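Local coordinates for enterobactin synthetase component F-related protein (Vibrio cholerae serotype O1, PDB 4OXI) that is an adenylation domain that holds glycyl-adenosine-5'-phosphate and probably activates glycine with ATP, in a lipopolysaccharide-modifying pathway related to nonribosomal peptide synthesis, at residues A68-K72 / Q73-T77; E134-Q137 / E138-A142; S156-S159 / S160-T164; I171-L174 / P175-V179; Q533-P537 / T538-K542. All coordinates share one frame; numbering follows the deposited sequence.

Interaction 1 (A68-K72 / Q73-T77); sequences ALWVK and QKTYT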
loop_
_atom_site.group_PDB
_atom_site.type_symbol
_atom_site.label_atom_id
_atom_site.label_comp_id
_atom_site.label_asym_id
_atom_site.label_seq_id
_atom_site.Cartn_x
_atom_site.Cartn_y
_atom_site.Cartn_z
ATOM N N ALA A 68 -19.886 -6.415 -7.571
ATOM C CA ALA A 68 -18.414 -6.439 -7.516
ATOM C C ALA A 68 -17.835 -5.314 -6.657
ATOM O O ALA A 68 -16.773 -5.469 -6.047
ATOM C CB ALA A 68 -17.822 -6.357 -8.917
ATOM N N LEU A 69 -18.534 -4.184 -6.624
ATOM C CA LEU A 69 -18.016 -2.979 -5.999
ATOM C C LEU A 69 -19.135 -2.174 -5.348
ATOM O O LEU A 69 -20.175 -1.906 -5.975
ATOM C CB LEU A 69 -17.335 -2.104 -7.064
ATOM C CG LEU A 69 -16.668 -0.807 -6.578
ATOM C CD1 LEU A 69 -15.438 -1.105 -5.731
ATOM C CD2 LEU A 69 -16.283 0.098 -7.754
ATOM N N TRP A 70 -18.930 -1.778 -4.096
ATOM C CA TRP A 70 -19.797 -0.765 -3.490
ATOM C C TRP A 70 -18.947 0.472 -3.203
ATOM O O TRP A 70 -17.881 0.359 -2.593
ATOM C CB TRP A 70 -20.416 -1.277 -2.192
ATOM C CG TRP A 70 -21.322 -0.268 -1.503
ATOM C CD1 TRP A 70 -22.686 -0.165 -1.628
ATOM C CD2 TRP A 70 -20.925 0.772 -0.592
ATOM N NE1 TRP A 70 -23.156 0.871 -0.849
ATOM C CE2 TRP A 70 -22.100 1.465 -0.206
ATOM C CE3 TRP A 70 -19.694 1.182 -0.060
ATOM C CZ2 TRP A 70 -22.077 2.552 0.681
ATOM C CZ3 TRP A 70 -19.666 2.258 0.819
ATOM C CH2 TRP A 70 -20.854 2.935 1.183
ATOM N N VAL A 71 -19.409 1.640 -3.652
ATOM C CA VAL A 71 -18.698 2.900 -3.404
ATOM C C VAL A 71 -19.667 4.095 -3.415
ATOM O O VAL A 71 -20.443 4.280 -4.366
ATOM C CB VAL A 71 -17.523 3.113 -4.416
ATOM C CG1 VAL A 71 -18.031 3.170 -5.866
ATOM C CG2 VAL A 71 -16.728 4.388 -4.084
ATOM N N LYS A 72 -19.625 4.899 -2.358
ATOM C CA LYS A 72 -20.510 6.076 -2.258
ATOM C C LYS A 72 -21.961 5.746 -2.574
ATOM O O LYS A 72 -22.534 6.298 -3.515
ATOM C CB LYS A 72 -20.046 7.196 -3.204
ATOM C CG LYS A 72 -18.657 7.767 -2.868
ATOM C CD LYS A 72 -18.260 8.815 -3.909
ATOM C CE LYS A 72 -16.867 9.315 -3.661
ATOM N NZ LYS A 72 -16.473 10.267 -4.731
ATOM N N GLN A 73 -22.524 4.803 -1.827
ATOM C CA GLN A 73 -23.943 4.480 -1.905
ATOM C C GLN A 73 -24.386 3.864 -3.251
ATOM O O GLN A 73 -25.589 3.726 -3.506
ATOM C CB GLN A 73 -24.782 5.720 -1.562
ATOM C CG GLN A 73 -26.148 5.388 -1.025
ATOM C CD GLN A 73 -26.778 6.557 -0.307
ATOM O OE1 GLN A 73 -27.146 6.448 0.865
ATOM N NE2 GLN A 73 -26.916 7.683 -1.007
ATOM N N LYS A 74 -23.432 3.480 -4.106
ATOM C CA LYS A 74 -23.794 2.779 -5.342
ATOM C C LYS A 74 -23.123 1.423 -5.478
ATOM O O LYS A 74 -21.974 1.236 -5.082
ATOM C CB LYS A 74 -23.475 3.622 -6.576
ATOM C CG LYS A 74 -24.308 4.873 -6.708
ATOM C CD LYS A 74 -24.176 5.450 -8.108
ATOM C CE LYS A 74 -25.133 6.613 -8.304
ATOM N NZ LYS A 74 -24.993 7.619 -7.214
ATOM N N THR A 75 -23.840 0.476 -6.064
ATOM C CA THR A 75 -23.305 -0.864 -6.252
ATOM C C THR A 75 -23.158 -1.163 -7.741
ATOM O O THR A 75 -24.011 -0.775 -8.534
ATOM C CB THR A 75 -24.232 -1.882 -5.594
ATOM O OG1 THR A 75 -24.467 -1.467 -4.242
ATOM C CG2 THR A 75 -23.614 -3.265 -5.600
ATOM N N TYR A 76 -22.067 -1.832 -8.118
ATOM C CA TYR A 76 -21.805 -2.158 -9.519
ATOM C C TYR A 76 -21.528 -3.643 -9.624
ATOM O O TYR A 76 -20.720 -4.189 -8.853
ATOM C CB TYR A 76 -20.601 -1.356 -10.063
ATOM C CG TYR A 76 -20.749 0.145 -9.901
ATOM C CD1 TYR A 76 -21.270 0.931 -10.925
ATOM C CD2 TYR A 76 -20.398 0.767 -8.718
ATOM C CE1 TYR A 76 -21.427 2.302 -10.773
ATOM C CE2 TYR A 76 -20.549 2.136 -8.558
ATOM C CZ TYR A 76 -21.056 2.897 -9.586
ATOM O OH TYR A 76 -21.201 4.260 -9.423
ATOM N N THR A 77 -22.205 -4.306 -10.562
ATOM C CA THR A 77 -21.990 -5.744 -10.765
ATOM C C THR A 77 -20.668 -6.030 -11.488
ATOM O O THR A 77 -20.044 -5.116 -12.040
ATOM C CB THR A 77 -23.104 -6.348 -11.614
ATOM O OG1 THR A 77 -23.078 -5.720 -12.889
ATOM C CG2 THR A 77 -24.490 -6.127 -10.968
HETATM O O HOH W 1 -20.214 5.557 -6.634
#
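Leu69 and Tyr76 form a hydrogen-bonded antiparallel pair in a tight beta hairpin, whose strands 68-71 and 74-77 run 4.8 Å apart at their closest. A type I' turn from Val71 to Lys74 closes it, and Val71 N donates to Lys74 O at 3.0 Å. At the other end lies a classic beta bulge: Ala68 N and Leu69 N both donate to Tyr76 O, each in the carbonyl plane, so one acceptor takes two bonds. The hairpin edges a mixed sheet through backbone bonds to strand 282-285.

Its two faces are furnished differently. Leu69, Val71 and Tyr76 share one of them, where Leu69 packs against helices 78-95 and 108-119. Val71 has CG1 wedged between its own backbone N and carbonyl carbon (chi1 61°), which sets that methyl 3.8 Å from Tyr76 CE2. On the other face Trp70 and Thr75 cross at about a right angle, and Thr75 OG1 meets the indole at its edge, near the ring plane, 3.4 Å from Trp70 CD1. The far rim of the indole reaches back to the turn, with Trp70 CZ2 3.4 Å from Gln73 N; Tyr284 and His301 also meet this ring. Beside Tyr76, a water lying in the plane of the phenol ring donates to Val71 O at 2.6 Å and sits 3.2 Å from Tyr76 OH.

Interaction 2 (E134-Q137 / E138-A142); sequences EQIQ and ETLIA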
loop_
_atom_site.group_PDB
_atom_site.type_symbol
_atom_site.label_atom_id
_atom_site.label_comp_id
_atom_site.label_asym_id
_atom_site.label_seq_id
_atom_site.Cartn_x
_atom_site.Cartn_y
_atom_site.Cartn_z
ATOM N N GLU A 134 3.219 20.157 -7.816
ATOM C CA GLU A 134 4.633 19.924 -8.063
ATOM C C GLU A 134 5.027 18.470 -7.838
ATOM O O GLU A 134 5.796 17.902 -8.617
ATOM C CB GLU A 134 5.465 20.835 -7.159
ATOM C CG GLU A 134 6.965 20.691 -7.333
ATOM C CD GLU A 134 7.744 21.709 -6.498
ATOM O OE1 GLU A 134 7.333 22.895 -6.481
ATOM O OE2 GLU A 134 8.757 21.324 -5.862
ATOM N N GLN A 135 4.500 17.865 -6.776
ATOM C CA GLN A 135 4.826 16.472 -6.476
ATOM C C GLN A 135 4.295 15.529 -7.556
ATOM O O GLN A 135 4.960 14.552 -7.907
ATOM C CB GLN A 135 4.296 16.079 -5.092
ATOM C CG GLN A 135 5.152 16.603 -3.932
ATOM C CD GLN A 135 4.322 16.921 -2.700
ATOM O OE1 GLN A 135 3.167 16.499 -2.580
ATOM N NE2 GLN A 135 4.897 17.691 -1.789
ATOM N N ILE A 136 3.103 15.832 -8.071
ATOM C CA ILE A 136 2.486 15.055 -9.145
ATOM C C ILE A 136 3.341 15.135 -10.406
ATOM O O ILE A 136 3.604 14.108 -11.046
ATOM C CB ILE A 136 1.049 15.543 -9.450
ATOM C CG1 ILE A 136 0.138 15.280 -8.250
ATOM C CG2 ILE A 136 0.489 14.845 -10.687
ATOM C CD1 ILE A 136 -1.258 15.872 -8.381
ATOM N N GLN A 137 3.789 16.346 -10.746
ATOM C CA GLN A 137 4.676 16.561 -11.898
ATOM C C GLN A 137 5.943 15.713 -11.760
ATOM O O GLN A 137 6.362 15.050 -12.712
ATOM C CB GLN A 137 5.060 18.048 -12.031
ATOM C CG GLN A 137 4.154 18.912 -12.921
ATOM C CD GLN A 137 4.346 20.442 -12.698
ATOM O OE1 GLN A 137 4.925 20.871 -11.693
ATOM N NE2 GLN A 137 3.842 21.255 -13.633
ATOM N N GLU A 138 6.549 15.724 -10.573
ATOM C CA GLU A 138 7.757 14.932 -10.342
ATOM C C GLU A 138 7.470 13.447 -10.576
ATOM O O GLU A 138 8.275 12.734 -11.182
ATOM C CB GLU A 138 8.313 15.186 -8.930
ATOM C CG GLU A 138 9.753 14.663 -8.680
ATOM C CD GLU A 138 9.841 13.142 -8.386
ATOM O OE1 GLU A 138 10.938 12.549 -8.599
ATOM O OE2 GLU A 138 8.829 12.541 -7.920
ATOM N N THR A 139 6.306 12.990 -10.129
ATOM C CA THR A 139 5.922 11.589 -10.312
ATOM C C THR A 139 5.717 11.210 -11.783
ATOM O O THR A 139 6.229 10.182 -12.233
ATOM C CB THR A 139 4.646 11.259 -9.533
ATOM O OG1 THR A 139 4.897 11.432 -8.135
ATOM C CG2 THR A 139 4.209 9.816 -9.801
ATOM N N LEU A 140 4.977 12.034 -12.523
ATOM C CA LEU A 140 4.747 11.795 -13.952
ATOM C C LEU A 140 6.060 11.756 -14.723
ATOM O O LEU A 140 6.243 10.952 -15.650
ATOM C CB LEU A 140 3.856 12.894 -14.536
ATOM C CG LEU A 140 2.457 13.010 -13.929
ATOM C CD1 LEU A 140 1.704 14.146 -14.585
ATOM C CD2 LEU A 140 1.690 11.699 -14.100
ATOM N N ILE A 141 6.979 12.628 -14.336
ATOM C CA ILE A 141 8.272 12.673 -14.993
ATOM C C ILE A 141 9.081 11.424 -14.652
ATOM O O ILE A 141 9.574 10.740 -15.546
ATOM C CB ILE A 141 9.051 13.937 -14.617
ATOM C CG1 ILE A 141 8.520 15.130 -15.412
ATOM C CG2 ILE A 141 10.522 13.755 -14.922
ATOM C CD1 ILE A 141 8.907 16.481 -14.803
ATOM N N ALA A 142 9.195 11.115 -13.366
ATOM C CA ALA A 142 9.978 9.954 -12.946
ATOM C C ALA A 142 9.453 8.642 -13.546
ATOM O O ALA A 142 10.237 7.746 -13.866
ATOM C CB ALA A 142 10.031 9.865 -11.428
HETATM O O HOH W 2 6.786 13.043 -6.387
#
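Ile136 sets CG1 beside the backbone N (chi1 -66°), which leaves CG2 opposite that N, while Leu140, one helical turn on, has CG beside the backbone N; the two side chains therefore lie alongside each other, pointing the same way, with Ile136 CG2 4.1 Å from Leu140 CD1. Beneath them runs the ordinary alpha-helical ladder of helix 133-142, in which Leu140 N donates to Ile136 O at 2.9 Å. Both side chains touch Leu161 of helix 155-164.

Round the helix the character changes. Glu138 leaves the backbone extended and then bends at its second torsion (chi2 -80°), so that OE2 can share a water with Gln135 O. The water donates both to Glu138 OE2, at 2.6 Å, and to Gln135 O, at 2.8 Å. That carbonyl also accepts from Thr139 N, so it is gripped twice. Glu138 OE1 meanwhile forms a salt bridge with Arg231, and Thr139 OG1 bonds to Gln221. Held by water and arginine together, the carboxylate probably stays ionised and has little freedom to rotate.

Interaction 3 (S156-S159 / S160-T164); sequences SRLS and SLLET
Leu158 and Leu162, a turn apart on helix 155-164, supply the inward ridge of the connecting helix in a beta-alpha-beta unit. The two side chains meet at a slant and interlock by their branches: Leu158 CG lies 3.8 Å from Leu162 CD1, and Leu158 CD1 is equally close to Leu162 CG. Different first torsions make this possible, for Leu158 swings CG opposite the backbone N (chi1 173°) whereas Leu162 keeps it beside the N (chi1 -66°). Under the pair, Leu162 N donates to Leu158 O at 2.8 Å.

The unit runs from strand 147-149 through this helix to strand 170-173, neighbours in a five-stranded parallel sheet. The leucine ridge rests on that sheet, touching Ile171 and, on the next strand, Phe191. Leu161 turns instead to helix 133-142.

Other positions of the helix carry polar groups. Ser160 keeps OG beside its own backbone N, and OG and N both donate to Ser156 O, each at 3.4 Å and each weakly. Ser159 OG is hydrogen-bonded to the hydroxyl of Tyr186. Arg157 extends toward the preceding loops, where NH2 reaches the carbonyls of Asn128 and Ala131 while NH1 holds Gln154, so the guanidinium is fixed through both of its terminal nitrogens.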
loop_
_atom_site.group_PDB
_atom_site.type_symbol
_atom_site.label_atom_id
_atom_site.label_comp_id
_atom_site.label_asym_id
_atom_site.label_seq_id
_atom_site.Cartn_x
_atom_site.Cartn_y
_atom_site.Cartn_z
ATOM N N SER A 156 -10.503 20.285 -9.884
ATOM C CA SER A 156 -9.784 21.443 -9.362
ATOM C C SER A 156 -8.278 21.185 -9.217
ATOM O O SER A 156 -7.466 22.024 -9.612
ATOM C CB SER A 156 -10.417 21.910 -8.042
ATOM O OG SER A 156 -9.422 22.283 -7.106
ATOM N N ARG A 157 -7.885 20.036 -8.661
ATOM C CA ARG A 157 -6.457 19.713 -8.584
ATOM C C ARG A 157 -5.866 19.509 -9.971
ATOM O O ARG A 157 -4.709 19.864 -10.233
ATOM C CB ARG A 157 -6.217 18.446 -7.763
ATOM C CG ARG A 157 -6.393 18.613 -6.270
ATOM C CD ARG A 157 -6.335 17.257 -5.614
ATOM N NE ARG A 157 -4.969 16.740 -5.550
ATOM C CZ ARG A 157 -4.665 15.449 -5.554
ATOM N NH1 ARG A 157 -5.629 14.534 -5.671
ATOM N NH2 ARG A 157 -3.403 15.071 -5.442
ATOM N N LEU A 158 -6.653 18.907 -10.857
ATOM C CA LEU A 158 -6.201 18.692 -12.226
ATOM C C LEU A 158 -5.905 20.026 -12.899
ATOM O O LEU A 158 -4.861 20.194 -13.535
ATOM C CB LEU A 158 -7.258 17.936 -13.031
ATOM C CG LEU A 158 -6.894 17.838 -14.509
ATOM C CD1 LEU A 158 -5.618 17.008 -14.673
ATOM C CD2 LEU A 158 -8.049 17.251 -15.315
ATOM N N SER A 159 -6.822 20.979 -12.746
ATOM C CA SER A 159 -6.630 22.304 -13.346
ATOM C C SER A 159 -5.304 22.967 -12.952
ATOM O O SER A 159 -4.615 23.507 -13.818
ATOM C CB SER A 159 -7.807 23.221 -13.038
ATOM O OG SER A 159 -7.560 24.507 -13.568
ATOM N N SER A 160 -4.925 22.909 -11.671
ATOM C CA SER A 160 -3.620 23.447 -11.240
ATOM C C SER A 160 -2.462 22.731 -11.940
ATOM O O SER A 160 -1.460 23.351 -12.295
ATOM C CB SER A 160 -3.438 23.318 -9.726
ATOM O OG SER A 160 -4.580 23.771 -9.026
ATOM N N LEU A 161 -2.597 21.420 -12.134
ATOM C CA LEU A 161 -1.565 20.653 -12.826
ATOM C C LEU A 161 -1.473 21.079 -14.277
ATOM O O LEU A 161 -0.390 21.284 -14.800
ATOM C CB LEU A 161 -1.852 19.144 -12.756
ATOM C CG LEU A 161 -0.821 18.258 -13.467
ATOM C CD1 LEU A 161 0.528 18.451 -12.814
ATOM C CD2 LEU A 161 -1.218 16.772 -13.448
ATOM N N LEU A 162 -2.619 21.182 -14.938
ATOM C CA LEU A 162 -2.630 21.474 -16.369
ATOM C C LEU A 162 -2.063 22.859 -16.626
ATOM O O LEU A 162 -1.423 23.107 -17.644
ATOM C CB LEU A 162 -4.048 21.372 -16.928
ATOM C CG LEU A 162 -4.631 19.958 -16.894
ATOM C CD1 LEU A 162 -6.000 19.932 -17.525
ATOM C CD2 LEU A 162 -3.696 18.995 -17.604
ATOM N N GLU A 163 -2.291 23.758 -15.679
ATOM C CA GLU A 163 -1.814 25.123 -15.806
ATOM C C GLU A 163 -0.295 25.206 -15.928
ATOM O O GLU A 163 0.215 26.023 -16.688
ATOM C CB GLU A 163 -2.305 25.972 -14.626
ATOM C CG GLU A 163 -1.720 27.377 -14.591
ATOM C CD GLU A 163 -2.396 28.338 -15.573
ATOM O OE1 GLU A 163 -3.216 27.881 -16.407
ATOM O OE2 GLU A 163 -2.112 29.559 -15.497
ATOM N N THR A 164 0.441 24.366 -15.203
ATOM C CA THR A 164 1.899 24.509 -15.226
ATOM C C THR A 164 2.649 23.474 -16.057
ATOM O O THR A 164 3.750 23.753 -16.538
ATOM C CB THR A 164 2.503 24.534 -13.820
ATOM O OG1 THR A 164 2.192 23.310 -13.152
ATOM C CG2 THR A 164 1.952 25.701 -13.027
#

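Interaction 4 (I171-L174 / P175-V179); sequences IYAL and PDVDV
Ala173 CB lies 3.9 Å from Val177 CB and 4.2 Å from Val179 CG1, a small methyl covered by two valines of the chain that folds back over it. Val177 is brought there by its own backbone: its N donates to Leu174 O at 3.1 Å. This bond closes a type I beta turn from Leu174 to Val177, by which the chain leaves strand 170-173 of the parallel sheet and heads for helix 180-185. A water braces the turn as well, donating to Leu174 O and, at 2.6 Å, to Val177 O. Asp176 has its carboxylate tucked between backbone N and carbonyl carbon (chi1 72°), with OD1 3.6 Å from Leu174 CB. Farther out, Val179 packs on Phe191 and Thr193 of strand 190-193, and Leu174 reaches Met149 of strand 147-149. Where the loop gives way to the helix, Asp178 OD1 caps the backbone N of Glu180 through a weak hydrogen bond.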
loop_
_atom_site.group_PDB
_atom_site.type_symbol
_atom_site.label_atom_id
_atom_site.label_comp_id
_atom_site.label_asym_id
_atom_site.label_seq_id
_atom_site.Cartn_x
_atom_site.Cartn_y
_atom_site.Cartn_z
ATOM N N ILE A 171 -5.815 13.136 -20.589
ATOM C CA ILE A 171 -6.702 13.061 -19.442
ATOM C C ILE A 171 -7.868 12.138 -19.759
ATOM O O ILE A 171 -8.533 12.310 -20.785
ATOM C CB ILE A 171 -7.258 14.446 -19.125
ATOM C CG1 ILE A 171 -6.123 15.464 -19.036
ATOM C CG2 ILE A 171 -8.080 14.423 -17.848
ATOM C CD1 ILE A 171 -5.094 15.146 -17.974
ATOM N N TYR A 172 -8.119 11.156 -18.888
ATOM C CA TYR A 172 -9.197 10.214 -19.126
ATOM C C TYR A 172 -10.262 10.348 -18.062
ATOM O O TYR A 172 -9.951 10.590 -16.899
ATOM C CB TYR A 172 -8.667 8.778 -19.176
ATOM C CG TYR A 172 -7.843 8.522 -20.409
ATOM C CD1 TYR A 172 -8.419 7.989 -21.555
ATOM C CD2 TYR A 172 -6.490 8.840 -20.441
ATOM C CE1 TYR A 172 -7.668 7.771 -22.700
ATOM C CE2 TYR A 172 -5.736 8.622 -21.576
ATOM C CZ TYR A 172 -6.333 8.094 -22.700
ATOM O OH TYR A 172 -5.571 7.873 -23.829
ATOM N N ALA A 173 -11.520 10.190 -18.454
ATOM C CA ALA A 173 -12.621 10.237 -17.496
ATOM C C ALA A 173 -13.809 9.450 -18.027
ATOM O O ALA A 173 -13.958 9.294 -19.238
ATOM C CB ALA A 173 -13.012 11.680 -17.214
ATOM N N LEU A 174 -14.645 8.941 -17.123
ATOM C CA LEU A 174 -15.890 8.287 -17.519
ATOM C C LEU A 174 -16.883 9.352 -18.032
ATOM O O LEU A 174 -16.703 10.540 -17.756
ATOM C CB LEU A 174 -16.458 7.496 -16.338
ATOM C CG LEU A 174 -15.524 6.404 -15.801
ATOM C CD1 LEU A 174 -16.031 5.866 -14.471
ATOM C CD2 LEU A 174 -15.358 5.277 -16.814
ATOM N N PRO A 175 -17.907 8.939 -18.805
ATOM C CA PRO A 175 -18.771 9.916 -19.486
ATOM C C PRO A 175 -19.579 10.831 -18.569
ATOM O O PRO A 175 -20.116 11.826 -19.051
ATOM C CB PRO A 175 -19.728 9.034 -20.297
ATOM C CG PRO A 175 -18.977 7.792 -20.539
ATOM C CD PRO A 175 -18.189 7.567 -19.262
ATOM N N ASP A 176 -19.664 10.526 -17.281
ATOM C CA ASP A 176 -20.429 11.379 -16.376
ATOM C C ASP A 176 -19.649 12.623 -15.940
ATOM O O ASP A 176 -20.171 13.476 -15.223
ATOM C CB ASP A 176 -20.894 10.586 -15.146
ATOM C CG ASP A 176 -19.751 10.254 -14.189
ATOM O OD1 ASP A 176 -18.740 9.649 -14.623
ATOM O OD2 ASP A 176 -19.864 10.603 -12.991
ATOM N N VAL A 177 -18.396 12.726 -16.363
ATOM C CA VAL A 177 -17.566 13.857 -15.971
ATOM C C VAL A 177 -17.559 14.908 -17.072
ATOM O O VAL A 177 -17.184 14.618 -18.210
ATOM C CB VAL A 177 -16.123 13.413 -15.690
ATOM C CG1 VAL A 177 -15.285 14.601 -15.296
ATOM C CG2 VAL A 177 -16.096 12.354 -14.600
ATOM N N ASP A 178 -17.973 16.125 -16.744
ATOM C CA ASP A 178 -18.010 17.177 -17.750
ATOM C C ASP A 178 -16.625 17.792 -17.891
ATOM O O ASP A 178 -16.206 18.592 -17.057
ATOM C CB ASP A 178 -19.053 18.252 -17.419
ATOM C CG ASP A 178 -19.204 19.296 -18.540
ATOM O OD1 ASP A 178 -18.803 19.014 -19.697
ATOM O OD2 ASP A 178 -19.738 20.396 -18.271
ATOM N N VAL A 179 -15.918 17.404 -18.949
ATOM C CA VAL A 179 -14.550 17.864 -19.163
ATOM C C VAL A 179 -14.508 18.996 -20.191
ATOM O O VAL A 179 -13.447 19.557 -20.454
ATOM C CB VAL A 179 -13.600 16.696 -19.565
ATOM C CG1 VAL A 179 -13.477 15.696 -18.426
ATOM C CG2 VAL A 179 -14.080 16.000 -20.831
HETATM O O HOH W 3 -15.978 12.838 -19.585
#

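Interaction 5 (Q533-P537 / T538-K542); sequences QQLNP and TFVPK
Asn536 and Thr538 lie side by side and point the same way, joined through a single amide oxygen in a loop that has no regular secondary structure. Asn536 OD1 accepts from Thr538 N and from Thr538 OG1, both at 3.0 Å. The hydroxyl comes in nearly in line with the amide carbonyl, whereas the backbone N-H is tilted 19° from its plane. The ring closed through Thr538 N is an Asx turn, here with a proline at its second position. Asn536 can make it because CG stands opposite its backbone N (chi1 -174°), which sets the amide beside the carbonyl carbon, within reach of Thr538 N and OG1.

The main chain follows the same bend, Phe539 N donating to Asn536 O at 2.8 Å. The Phe539 ring meets Asn536 obliquely, with CD2 3.8 Å from Asn536 CB, and packs on Ile483 and Val478; its side chain is about 9 Å from the bound glycyl-adenosine-5'-phosphate. Leu535 CB meets Val540 CG2 at 3.9 Å, and these two residues touch helices 480-491 and 524-531 respectively. Asn536 also borders Asn128 and Arg130, far earlier in the sequence.

Lys542 bends at its second torsion (chi2 -47°) and curls back over the loop. Its NZ donates to Pro537 O at 2.6 Å and to Val540 O at 3.0 Å. The ammonium group probably polarises the two carbonyls it bridges.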
loop_
_atom_site.group_PDB
_atom_site.type_symbol
_atom_site.label_atom_id
_atom_site.label_comp_id
_atom_site.label_asym_id
_atom_site.label_seq_id
_atom_site.Cartn_x
_atom_site.Cartn_y
_atom_site.Cartn_z
ATOM N N GLN A 533 4.308 22.310 1.835
ATOM C CA GLN A 533 4.544 22.201 0.400
ATOM C C GLN A 533 5.542 21.094 0.052
ATOM O O GLN A 533 5.756 20.805 -1.119
ATOM C CB GLN A 533 5.040 23.540 -0.172
ATOM C CG GLN A 533 4.178 24.745 0.207
ATOM C CD GLN A 533 2.688 24.482 0.027
ATOM O OE1 GLN A 533 2.266 23.876 -0.968
ATOM N NE2 GLN A 533 1.881 24.937 0.993
ATOM N N GLN A 534 6.158 20.476 1.054
ATOM C CA GLN A 534 7.238 19.526 0.777
ATOM C C GLN A 534 7.055 18.173 1.449
ATOM O O GLN A 534 7.812 17.241 1.188
ATOM C CB GLN A 534 8.595 20.143 1.153
ATOM C CG GLN A 534 8.938 21.354 0.289
ATOM C CD GLN A 534 10.056 22.204 0.868
ATOM O OE1 GLN A 534 11.150 21.707 1.129
ATOM N NE2 GLN A 534 9.783 23.500 1.072
ATOM N N LEU A 535 6.057 18.086 2.323
ATOM C CA LEU A 535 5.741 16.854 3.028
ATOM C C LEU A 535 4.232 16.646 3.001
ATOM O O LEU A 535 3.458 17.608 3.018
ATOM C CB LEU A 535 6.182 16.928 4.499
ATOM C CG LEU A 535 7.667 16.924 4.867
ATOM C CD1 LEU A 535 7.829 17.118 6.361
ATOM C CD2 LEU A 535 8.316 15.628 4.422
ATOM N N ASN A 536 3.820 15.388 2.977
ATOM C CA ASN A 536 2.436 15.043 3.264
ATOM C C ASN A 536 2.080 15.523 4.674
ATOM O O ASN A 536 2.881 15.361 5.593
ATOM C CB ASN A 536 2.281 13.527 3.158
ATOM C CG ASN A 536 0.841 13.072 3.286
ATOM O OD1 ASN A 536 0.283 13.011 4.393
ATOM N ND2 ASN A 536 0.229 12.739 2.152
ATOM N N PRO A 537 0.878 16.109 4.849
ATOM C CA PRO A 537 0.389 16.660 6.130
ATOM C C PRO A 537 0.603 15.726 7.323
ATOM O O PRO A 537 0.847 16.183 8.442
ATOM C CB PRO A 537 -1.114 16.824 5.886
ATOM C CG PRO A 537 -1.219 17.083 4.414
ATOM C CD PRO A 537 -0.100 16.299 3.759
ATOM N N THR A 538 0.511 14.426 7.076
ATOM C CA THR A 538 0.670 13.434 8.127
ATOM C C THR A 538 2.053 13.553 8.756
ATOM O O THR A 538 2.209 13.386 9.967
ATOM C CB THR A 538 0.508 12.015 7.563
ATOM O OG1 THR A 538 -0.790 11.894 6.975
ATOM C CG2 THR A 538 0.682 10.962 8.657
ATOM N N PHE A 539 3.041 13.866 7.921
ATOM C CA PHE A 539 4.427 13.887 8.344
ATOM C C PHE A 539 4.882 15.263 8.843
ATOM O O PHE A 539 5.934 15.370 9.482
ATOM C CB PHE A 539 5.314 13.405 7.196
ATOM C CG PHE A 539 4.904 12.061 6.644
ATOM C CD1 PHE A 539 4.434 11.055 7.491
ATOM C CD2 PHE A 539 4.973 11.805 5.279
ATOM C CE1 PHE A 539 4.045 9.811 6.976
ATOM C CE2 PHE A 539 4.580 10.567 4.754
ATOM C CZ PHE A 539 4.119 9.569 5.602
ATOM N N VAL A 540 4.103 16.310 8.564
ATOM C CA VAL A 540 4.487 17.653 9.006
ATOM C C VAL A 540 4.434 17.719 10.534
ATOM O O VAL A 540 3.413 17.367 11.138
ATOM C CB VAL A 540 3.600 18.753 8.400
ATOM C CG1 VAL A 540 4.018 20.117 8.916
ATOM C CG2 VAL A 540 3.693 18.741 6.883
ATOM N N PRO A 541 5.549 18.135 11.165
ATOM C CA PRO A 541 5.596 18.213 12.633
ATOM C C PRO A 541 4.475 19.109 13.161
ATOM O O PRO A 541 4.238 20.182 12.598
ATOM C CB PRO A 541 6.975 18.833 12.909
ATOM C CG PRO A 541 7.796 18.460 11.687
ATOM C CD PRO A 541 6.819 18.553 10.541
ATOM N N LYS A 542 3.782 18.642 14.198
ATOM C CA LYS A 542 2.625 19.340 14.756
ATOM C C LYS A 542 3.039 20.230 15.916
ATOM O O LYS A 542 2.298 21.118 16.317
ATOM C CB LYS A 542 1.567 18.338 15.251
ATOM C CG LYS A 542 1.060 17.366 14.201
ATOM C CD LYS A 542 0.709 18.098 12.915
ATOM C CE LYS A 542 0.317 17.124 11.805
ATOM N NZ LYS A 542 0.551 17.750 10.469
#

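Overall arrangement
From the N terminus onward the five contacts run in series, and none nests in or crosses another; interactions 1, 4 and 5 close bends of the chain, whereas 2 and 3 lie along single helices. Interaction 1 turns a hairpin at the edge of a mixed sheet, about 7 Å from interaction 4 by nearest atoms. Interactions 2 and 3 lie on two helices that touch, where Gln137 NE2 makes a weak hydrogen bond to Thr164 OG1. Helix 155-164 of interaction 3 covers strand 170-173, which interaction 4 leaves. Interaction 5, far along the chain, returns to interaction 2 where Gln135 packs on Gln533, bringing the late loop 533-542 against helix 133-142.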